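Local structure of alpha-1,3-glucanase (Paenibacillus glycanilyticus, 6K0P) at residues I196-L200 / T220-I225; F541-N547 / R567-W573. The protein is the catalytic domain of a family 87 glycoside hydrolase that cleaves alpha-1,3-glucan, here crystallised as an engineered variant with nigerose. The protein carries 1 engineered substitution. One frame throughout, in Å; residues are numbered along the deposited sequence.

Both contacts belong to the parallel beta-helix expected of a pectate lyase-like domain, one near each end, their centres 56 Å apart and their nearest atoms about 42 Å apart. Contact 1 packs the helix 196-204 against a turn and strand among the first coils, with a buried isoleucine-leucine core and waters at its margin. Contact 2 joins the last coils to the C-terminal tail. It is richer in direct bonds, with eight hydrogen bonds and an aromatic pair between its segments, although only F541, V544 and V546 are buried there. Apolar packing thus dominates contact 1, whereas contact 2 sets, over an aromatic core, side-chain amides and an indole that probably take the place of a further coil.

Contact 1: residues I196-L200 / T220-I225; sequences IDQAL and TINSKI
D197 on the first turn of helix 196-204 faces I225 at the start of strand 224-227, their CA atoms 6.8 Å apart. The helical segment is closed by its own bond from L200 N to I196 O (2.9 Å), and I225 pairs its backbone with G256 and N258, leaving side chains and water to join the segments. I225 is the central knob. Its CG2 presses on L200 CD1 at 3.4 Å, closer than ordinary carbon contact, while its CD1 meets I196 CG2 at 3.7 Å. With chi1 at -63°, I196 sends CG2 to I225 and its other branch elsewhere: CD1, at the end of an extended chi2, touches I221 CG2 at 3.8 Å. Were an alanine here, the CD1 contact with I221 CG2 and the CG2 contact with I225 CD1 would go, and a gap would probably open there and beside I212 and L244. At the outer margin one water links the D197 carboxylate, S223 OG (2.7 Å from the water O) and K224 O; another donates to T220 O and is weakly bound by I196 N. Dispersion inside and water bridges outside are consistent with a helix capping the hydrophobic end of a beta-helix.

Contact 2: residues F541-N547 / R567-W573; sequences FTNVKVN and RVSGNNW
The indole of W573 wedges its six-membered ring edge-on against one face of F541, CH2 lying 3.6 Å from F541 CG with the planes at 88°, a T-shaped pair. At the pyrrole side of the indole V546 CG2 leans obliquely, 3.9 Å from W573 CD1, and NE1 gives a bent bond (137°) to V544 O at 2.8 Å, from above the carbonyl plane. A chi1 of 52° swings the ring into this hollow between F541, V544 and V546. N571 plugs the corner at T542 and N543: its ND2 reaches F541 O at 2.9 Å and its OD1 takes V544 N at 3.0 Å, while its CB lies over the rim of one indole face. G570 fits against N543, where any CB would crowd N543 CA, and its carbonyl receives K545 NZ. The N572 amide binds both backbone polar atoms of V546, OD1 accepting from N (2.9 Å) and ND2 donating to O (3.0 Å). Regular parallel pairing, seen at F541 with R567, whose guanidinium binds W573 O and E557, gives way past the corner, where N543 N still bonds S569 O. The N571 and N572 amides with W573 NE1 are consistent with substitutes for a further coil.

Contact 1: residues I196-L200 / T220-I225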
loop_
_atom_site.group_PDB
_atom_site.type_symbol
_atom_site.label_atom_id
_atom_site.label_comp_id
_atom_site.label_asym_id
_atom_site.label_seq_id
_atom_site.Cartn_x
_atom_site.Cartn_y
_atom_site.Cartn_z
ATOM N N ILE A 196 -20.762 -18.936 9.131
ATOM C CA ILE A 196 -19.336 -19.191 9.338
ATOM C C ILE A 196 -19.076 -19.723 10.747
ATOM O O ILE A 196 -18.375 -20.725 10.933
ATOM C CB ILE A 196 -18.520 -17.919 9.040
ATOM C CG1 ILE A 196 -18.668 -17.519 7.568
ATOM C CG2 ILE A 196 -17.054 -18.123 9.405
ATOM C CD1 ILE A 196 -18.149 -16.117 7.244
ATOM N N ASP A 197 -19.645 -19.063 11.764
ATOM C CA ASP A 197 -19.457 -19.531 13.137
ATOM C C ASP A 197 -20.002 -20.943 13.335
ATOM O O ASP A 197 -19.394 -21.752 14.044
ATOM C CB ASP A 197 -20.119 -18.575 14.130
ATOM C CG ASP A 197 -19.152 -17.538 14.699
ATOM O OD1 ASP A 197 -17.930 -17.813 14.814
ATOM O OD2 ASP A 197 -19.633 -16.452 15.077
ATOM N N GLN A 198 -21.160 -21.252 12.739
ATOM C CA GLN A 198 -21.734 -22.589 12.890
ATOM C C GLN A 198 -20.884 -23.645 12.192
ATOM O O GLN A 198 -20.697 -24.752 12.719
ATOM C CB GLN A 198 -23.176 -22.607 12.380
ATOM C CG GLN A 198 -24.130 -21.799 13.249
ATOM C CD GLN A 198 -25.519 -21.698 12.656
ATOM O OE1 GLN A 198 -25.686 -21.540 11.443
ATOM N NE2 GLN A 198 -26.531 -21.781 13.513
ATOM N N ALA A 199 -20.360 -23.323 11.008
ATOM C CA ALA A 199 -19.467 -24.249 10.317
ATOM C C ALA A 199 -18.204 -24.500 11.131
ATOM O O ALA A 199 -17.727 -25.638 11.212
ATOM C CB ALA A 199 -19.123 -23.710 8.928
ATOM N N LEU A 200 -17.662 -23.450 11.759
ATOM C CA LEU A 200 -16.457 -23.608 12.570
ATOM C C LEU A 200 -16.720 -24.446 13.815
ATOM O O LEU A 200 -15.861 -25.231 14.223
ATOM C CB LEU A 200 -15.884 -22.240 12.948
ATOM C CG LEU A 200 -15.131 -21.549 11.811
ATOM C CD1 LEU A 200 -14.899 -20.095 12.168
ATOM C CD2 LEU A 200 -13.804 -22.231 11.521
ATOM N N THR A 220 -22.295 -12.385 5.420
ATOM C CA THR A 220 -22.128 -11.348 6.429
ATOM C C THR A 220 -21.066 -11.762 7.436
ATOM O O THR A 220 -21.088 -12.882 7.963
ATOM C CB THR A 220 -23.450 -11.110 7.154
ATOM O OG1 THR A 220 -24.373 -10.485 6.256
ATOM C CG2 THR A 220 -23.243 -10.200 8.376
ATOM N N ILE A 221 -20.122 -10.867 7.690
ATOM C CA ILE A 221 -19.260 -10.954 8.859
ATOM C C ILE A 221 -19.604 -9.758 9.743
ATOM O O ILE A 221 -19.214 -8.615 9.472
ATOM C CB ILE A 221 -17.770 -11.046 8.501
ATOM C CG1 ILE A 221 -17.348 -9.987 7.478
ATOM C CG2 ILE A 221 -17.454 -12.432 7.947
ATOM C CD1 ILE A 221 -15.830 -9.901 7.312
ATOM N N ASN A 222 -20.395 -10.008 10.786
ATOM C CA ASN A 222 -20.809 -8.943 11.691
ATOM C C ASN A 222 -20.139 -9.057 13.051
ATOM O O ASN A 222 -20.586 -8.434 14.020
ATOM C CB ASN A 222 -22.333 -8.868 11.820
ATOM C CG ASN A 222 -22.938 -10.110 12.439
ATOM O OD1 ASN A 222 -22.238 -10.952 12.998
ATOM N ND2 ASN A 222 -24.257 -10.231 12.337
ATOM N N SER A 223 -19.070 -9.838 13.136
ATOM C CA SER A 223 -18.382 -10.059 14.394
ATOM C C SER A 223 -16.942 -10.415 14.090
ATOM O O SER A 223 -16.568 -10.657 12.938
ATOM C CB SER A 223 -19.030 -11.208 15.154
ATOM O OG SER A 223 -18.840 -12.420 14.432
ATOM N N LYS A 224 -16.137 -10.455 15.143
ATOM C CA LYS A 224 -14.831 -11.093 15.079
ATOM C C LYS A 224 -15.020 -12.594 15.246
ATOM O O LYS A 224 -15.604 -13.056 16.234
ATOM C CB LYS A 224 -13.928 -10.512 16.164
ATOM C CG LYS A 224 -13.170 -9.303 15.693
ATOM C CD LYS A 224 -12.030 -9.728 14.767
ATOM C CE LYS A 224 -11.607 -8.570 13.892
ATOM N NZ LYS A 224 -10.310 -8.891 13.254
ATOM N N ILE A 225 -14.556 -13.352 14.264
ATOM C CA ILE A 225 -14.726 -14.797 14.229
ATOM C C ILE A 225 -13.458 -15.431 14.781
ATOM O O ILE A 225 -12.372 -15.287 14.201
ATOM C CB ILE A 225 -15.040 -15.270 12.803
ATOM C CG1 ILE A 225 -16.406 -14.727 12.379
ATOM C CG2 ILE A 225 -15.053 -16.780 12.744
ATOM C CD1 ILE A 225 -16.657 -14.783 10.888
HETATM O O HOH W 1 -21.552 -15.772 8.476
HETATM O O HOH W 2 -18.348 -14.501 16.093
#

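Contact 2: residues F541-N547 / R567-W573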
loop_
_atom_site.group_PDB
_atom_site.type_symbol
_atom_site.label_atom_id
_atom_site.label_comp_id
_atom_site.label_asym_id
_atom_site.label_seq_id
_atom_site.Cartn_x
_atom_site.Cartn_y
_atom_site.Cartn_z
ATOM N N PHE A 541 28.750 5.125 -1.713
ATOM C CA PHE A 541 28.001 5.139 -2.964
ATOM C C PHE A 541 28.838 4.483 -4.048
ATOM O O PHE A 541 29.965 4.914 -4.309
ATOM C CB PHE A 541 27.641 6.573 -3.362
ATOM C CG PHE A 541 26.821 7.287 -2.325
ATOM C CD1 PHE A 541 27.423 7.836 -1.201
ATOM C CD2 PHE A 541 25.440 7.368 -2.448
ATOM C CE1 PHE A 541 26.673 8.475 -0.228
ATOM C CE2 PHE A 541 24.681 8.008 -1.487
ATOM C CZ PHE A 541 25.292 8.560 -0.369
ATOM N N THR A 542 28.292 3.442 -4.667
ATOM C CA THR A 542 28.935 2.747 -5.774
ATOM C C THR A 542 27.936 2.698 -6.917
ATOM O O THR A 542 26.821 2.199 -6.741
ATOM C CB THR A 542 29.310 1.324 -5.360
ATOM O OG1 THR A 542 30.109 1.363 -4.174
ATOM C CG2 THR A 542 30.084 0.623 -6.475
ATOM N N ASN A 543 28.328 3.207 -8.082
ATOM C CA ASN A 543 27.481 3.147 -9.272
ATOM C C ASN A 543 26.122 3.803 -9.022
ATOM O O ASN A 543 25.068 3.252 -9.355
ATOM C CB ASN A 543 27.327 1.712 -9.783
ATOM C CG ASN A 543 26.798 1.659 -11.198
ATOM O OD1 ASN A 543 27.026 2.574 -11.989
ATOM N ND2 ASN A 543 26.076 0.592 -11.525
ATOM N N VAL A 544 26.153 4.991 -8.428
ATOM C CA VAL A 544 24.947 5.779 -8.189
ATOM C C VAL A 544 24.947 6.918 -9.202
ATOM O O VAL A 544 25.827 7.788 -9.181
ATOM C CB VAL A 544 24.869 6.284 -6.742
ATOM C CG1 VAL A 544 23.637 7.174 -6.556
ATOM C CG2 VAL A 544 24.823 5.099 -5.765
ATOM N N LYS A 545 23.973 6.900 -10.110
ATOM C CA LYS A 545 23.848 7.908 -11.154
ATOM C C LYS A 545 22.710 8.860 -10.805
ATOM O O LYS A 545 21.608 8.419 -10.459
ATOM C CB LYS A 545 23.564 7.247 -12.505
ATOM C CG LYS A 545 24.691 6.347 -13.028
ATOM C CD LYS A 545 26.021 7.104 -13.082
ATOM C CE LYS A 545 27.020 6.428 -14.019
ATOM N NZ LYS A 545 27.473 5.107 -13.517
ATOM N N VAL A 546 22.978 10.161 -10.887
ATOM C CA VAL A 546 21.949 11.186 -10.762
ATOM C C VAL A 546 21.801 11.848 -12.123
ATOM O O VAL A 546 22.768 12.418 -12.649
ATOM C CB VAL A 546 22.297 12.216 -9.680
ATOM C CG1 VAL A 546 21.257 13.329 -9.655
ATOM C CG2 VAL A 546 22.401 11.548 -8.316
ATOM N N ASN A 547 20.600 11.780 -12.696
ATOM C CA ASN A 547 20.368 12.230 -14.065
ATOM C C ASN A 547 19.343 13.353 -14.077
ATOM O O ASN A 547 18.221 13.183 -13.589
ATOM C CB ASN A 547 19.895 11.069 -14.937
ATOM C CG ASN A 547 20.871 9.923 -14.941
ATOM O OD1 ASN A 547 22.069 10.112 -15.180
ATOM N ND2 ASN A 547 20.377 8.724 -14.653
ATOM N N ARG A 567 32.556 8.226 -2.282
ATOM C CA ARG A 567 32.297 7.894 -3.683
ATOM C C ARG A 567 33.259 6.773 -4.055
ATOM O O ARG A 567 34.410 7.012 -4.424
ATOM C CB ARG A 567 32.511 9.118 -4.563
ATOM C CG ARG A 567 31.518 10.256 -4.337
ATOM C CD ARG A 567 32.069 11.535 -4.944
ATOM N NE ARG A 567 31.125 12.651 -4.953
ATOM C CZ ARG A 567 30.881 13.438 -3.908
ATOM N NH1 ARG A 567 31.486 13.231 -2.743
ATOM N NH2 ARG A 567 30.014 14.432 -4.020
ATOM N N VAL A 568 32.791 5.531 -3.948
ATOM C CA VAL A 568 33.664 4.387 -4.201
ATOM C C VAL A 568 34.087 4.350 -5.666
ATOM O O VAL A 568 35.282 4.366 -5.988
ATOM C CB VAL A 568 32.985 3.079 -3.757
ATOM C CG1 VAL A 568 33.910 1.898 -4.014
ATOM C CG2 VAL A 568 32.608 3.153 -2.280
ATOM N N SER A 569 33.113 4.316 -6.569
ATOM C CA SER A 569 33.344 4.267 -8.005
ATOM C C SER A 569 32.000 4.437 -8.696
ATOM O O SER A 569 30.943 4.219 -8.093
ATOM C CB SER A 569 33.965 2.935 -8.430
ATOM O OG SER A 569 33.084 1.853 -8.162
ATOM N N GLY A 570 32.056 4.833 -9.966
ATOM C CA GLY A 570 30.883 4.804 -10.821
ATOM C C GLY A 570 29.834 5.861 -10.557
ATOM O O GLY A 570 28.707 5.721 -11.036
ATOM N N ASN A 571 30.159 6.918 -9.818
ATOM C CA ASN A 571 29.201 7.978 -9.526
ATOM C C ASN A 571 29.441 9.166 -10.450
ATOM O O ASN A 571 30.589 9.548 -10.699
ATOM C CB ASN A 571 29.307 8.424 -8.063
ATOM C CG ASN A 571 29.211 7.257 -7.086
ATOM O OD1 ASN A 571 28.174 6.603 -6.983
ATOM N ND2 ASN A 571 30.297 6.993 -6.362
ATOM N N ASN A 572 28.359 9.755 -10.958
ATOM C CA ASN A 572 28.467 10.925 -11.833
ATOM C C ASN A 572 28.199 12.233 -11.092
ATOM O O ASN A 572 27.623 13.184 -11.642
ATOM C CB ASN A 572 27.583 10.775 -13.070
ATOM C CG ASN A 572 26.107 10.908 -12.758
ATOM O OD1 ASN A 572 25.684 10.661 -11.632
ATOM N ND2 ASN A 572 25.317 11.313 -13.754
ATOM N N TRP A 573 28.631 12.305 -9.833
ATOM C CA TRP A 573 28.406 13.466 -8.983
ATOM C C TRP A 573 29.418 13.441 -7.836
ATOM O O TRP A 573 29.440 14.363 -7.011
ATOM C CB TRP A 573 26.981 13.441 -8.417
ATOM C CG TRP A 573 26.703 12.132 -7.767
ATOM C CD1 TRP A 573 26.235 11.000 -8.371
ATOM C CD2 TRP A 573 26.940 11.789 -6.397
ATOM N NE1 TRP A 573 26.151 9.976 -7.454
ATOM C CE2 TRP A 573 26.579 10.436 -6.237
ATOM C CE3 TRP A 573 27.415 12.495 -5.286
ATOM C CZ2 TRP A 573 26.688 9.773 -5.017
ATOM C CZ3 TRP A 573 27.515 11.832 -4.067
ATOM C CH2 TRP A 573 27.160 10.485 -3.948
HETATM O O HOH W 3 24.705 14.251 -11.807
#